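Putative sulfatase yidJ (Bacteroides fragilis, PDB 2QZU) probably acts as a metal-dependent arylsulfatase that hydrolyses sulfate esters. Local coordinates at residues I33-Y38 / V308-D313. Numbering follows the deposited sequence.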
loop_
_atom_site.group_PDB
_atom_site.type_symbol
_atom_site.label_atom_id
_atom_site.label_comp_id
_atom_site.label_asym_id
_atom_site.label_seq_id
_atom_site.Cartn_x
_atom_site.Cartn_y
_atom_site.Cartn_z
ATOM N N ILE A 33 -0.794 16.966 -22.804
ATOM C CA ILE A 33 -1.305 16.034 -21.813
ATOM C C ILE A 33 -0.367 14.853 -21.660
ATOM O O ILE A 33 0.098 14.284 -22.647
ATOM C CB ILE A 33 -2.694 15.497 -22.218
ATOM C CG1 ILE A 33 -3.658 16.664 -22.437
ATOM C CG2 ILE A 33 -3.233 14.572 -21.123
ATOM C CD1 ILE A 33 -5.012 16.241 -22.956
HETATM N N MSE A 34 -0.070 14.496 -20.419
HETATM C CA MSE A 34 0.789 13.353 -20.176
HETATM C C MSE A 34 0.300 12.610 -18.950
HETATM O O MSE A 34 -0.269 13.198 -18.033
HETATM C CB MSE A 34 2.251 13.784 -20.001
HETATM C CG MSE A 34 2.533 14.679 -18.816
HETATM SE SE MSE A 34 4.428 15.116 -18.705
HETATM C CE MSE A 34 4.297 17.032 -18.461
ATOM N N ALA A 35 0.492 11.300 -18.970
ATOM C CA ALA A 35 0.094 10.442 -17.871
ATOM C C ALA A 35 1.378 9.722 -17.511
ATOM O O ALA A 35 2.037 9.146 -18.374
ATOM C CB ALA A 35 -0.970 9.452 -18.329
ATOM N N ASP A 36 1.739 9.768 -16.236
ATOM C CA ASP A 36 2.969 9.150 -15.781
ATOM C C ASP A 36 2.974 7.619 -15.853
ATOM O O ASP A 36 1.968 6.962 -15.580
ATOM C CB ASP A 36 3.250 9.625 -14.346
ATOM C CG ASP A 36 4.649 9.298 -13.880
ATOM O OD1 ASP A 36 4.933 8.108 -13.627
ATOM O OD2 ASP A 36 5.469 10.235 -13.771
ATOM N N GLN A 37 4.116 7.061 -16.252
ATOM C CA GLN A 37 4.296 5.613 -16.306
ATOM C C GLN A 37 3.333 4.880 -17.240
ATOM O O GLN A 37 2.895 3.765 -16.942
ATOM C CB GLN A 37 4.180 5.067 -14.883
ATOM C CG GLN A 37 4.781 3.696 -14.655
ATOM C CD GLN A 37 5.270 3.544 -13.229
ATOM O OE1 GLN A 37 6.175 4.261 -12.796
ATOM N NE2 GLN A 37 4.674 2.618 -12.490
ATOM N N TYR A 38 3.039 5.497 -18.381
ATOM C CA TYR A 38 2.127 4.930 -19.377
ATOM C C TYR A 38 2.918 4.251 -20.511
ATOM O O TYR A 38 3.667 4.908 -21.235
ATOM C CB TYR A 38 1.248 6.059 -19.943
ATOM C CG TYR A 38 0.044 5.614 -20.756
ATOM C CD1 TYR A 38 0.192 4.800 -21.879
ATOM C CD2 TYR A 38 -1.241 6.030 -20.407
ATOM C CE1 TYR A 38 -0.917 4.408 -22.638
ATOM C CE2 TYR A 38 -2.355 5.647 -21.160
ATOM C CZ TYR A 38 -2.182 4.835 -22.272
ATOM O OH TYR A 38 -3.273 4.448 -23.022
ATOM N N VAL A 308 -2.604 19.245 -29.821
ATOM C CA VAL A 308 -2.881 18.436 -28.643
ATOM C C VAL A 308 -1.907 17.270 -28.669
ATOM O O VAL A 308 -1.780 16.577 -29.679
ATOM C CB VAL A 308 -4.328 17.895 -28.642
ATOM C CG1 VAL A 308 -4.554 16.980 -27.425
ATOM C CG2 VAL A 308 -5.307 19.054 -28.621
ATOM N N VAL A 309 -1.204 17.074 -27.561
ATOM C CA VAL A 309 -0.234 15.996 -27.450
ATOM C C VAL A 309 -0.570 15.104 -26.266
ATOM O O VAL A 309 -0.888 15.611 -25.189
ATOM C CB VAL A 309 1.197 16.544 -27.196
ATOM C CG1 VAL A 309 2.187 15.390 -27.110
ATOM C CG2 VAL A 309 1.592 17.527 -28.278
ATOM N N PHE A 310 -0.540 13.788 -26.468
ATOM C CA PHE A 310 -0.743 12.861 -25.355
ATOM C C PHE A 310 0.503 11.991 -25.328
ATOM O O PHE A 310 0.809 11.301 -26.303
ATOM C CB PHE A 310 -1.956 11.941 -25.517
ATOM C CG PHE A 310 -2.128 10.994 -24.352
ATOM C CD1 PHE A 310 -2.630 11.454 -23.140
ATOM C CD2 PHE A 310 -1.694 9.672 -24.437
ATOM C CE1 PHE A 310 -2.692 10.620 -22.023
ATOM C CE2 PHE A 310 -1.750 8.826 -23.322
ATOM C CZ PHE A 310 -2.248 9.303 -22.116
ATOM N N THR A 311 1.230 12.027 -24.219
ATOM C CA THR A 311 2.451 11.247 -24.117
ATOM C C THR A 311 2.718 10.837 -22.667
ATOM O O THR A 311 1.842 10.958 -21.808
ATOM C CB THR A 311 3.641 12.062 -24.701
ATOM O OG1 THR A 311 4.805 11.233 -24.799
ATOM C CG2 THR A 311 3.936 13.266 -23.832
ATOM N N SER A 312 3.919 10.341 -22.394
ATOM C CA SER A 312 4.274 9.900 -21.047
ATOM C C SER A 312 5.774 10.034 -20.839
ATOM O O SER A 312 6.537 10.069 -21.804
ATOM C CB SER A 312 3.848 8.442 -20.844
ATOM O OG SER A 312 4.106 8.003 -19.518
ATOM N N ASP A 313 6.195 10.111 -19.580
ATOM C CA ASP A 313 7.612 10.250 -19.276
ATOM C C ASP A 313 8.376 8.935 -19.384
ATOM O O ASP A 313 9.589 8.938 -19.587
ATOM C CB ASP A 313 7.804 10.886 -17.886
ATOM C CG ASP A 313 7.082 10.135 -16.770
ATOM O OD1 ASP A 313 6.186 9.314 -17.046
ATOM O OD2 ASP A 313 7.410 10.391 -15.591
#
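Ile33 and Phe310 pair across two neighbouring parallel strands, with Met34 beside Thr311 one step on. The ladder runs from Ile33 N to Val309 O (2.7 Å), through Thr311 N to Ile33 O, and finishes with Ala35 N on Thr311 O. The tight apolar part lies on the Ile33 and Phe310 face, which helix 267-299 covers. There CG2 of Ile33 meets the ring of Phe310 at its edge, CG2 to CD1 3.8 Å. With CG anti to its backbone N (chi1 180°), Phe310 turns its other edge, CZ and CE2, onto a face of Tyr38, a T-shaped pair with planes 80° apart. CB of Ala35 approaches CZ as well.

Beyond the strands, carbon packing gives way to a sparser polar end, still buried and held by a few hydrogen bonds. Ser312 OG donates to Ala35 O (2.6 Å) and accepts from Tyr38 N (3.0 Å), so one hydroxyl spans the type II turn from Ala35 to Tyr38. Gln37 N points almost straight at Asp313 OD1 (3.2 Å). Asp36 and Asp313 meet at close range through their carboxylate tips, OD2 to OD2 2.7 Å, with planes 71° apart. Arg80 and Lys132 make salt bridges to Asp36 OD2.

Both acids also touch Ser76, the predicted formylglycine (3-oxoalanine) position, unmodified here. The arrangement is consistent with the metal site of sulfatases, where aspartates at the ends of central parallel strands bind the metal beside the formylglycine, in the alkaline phosphatase-like fold.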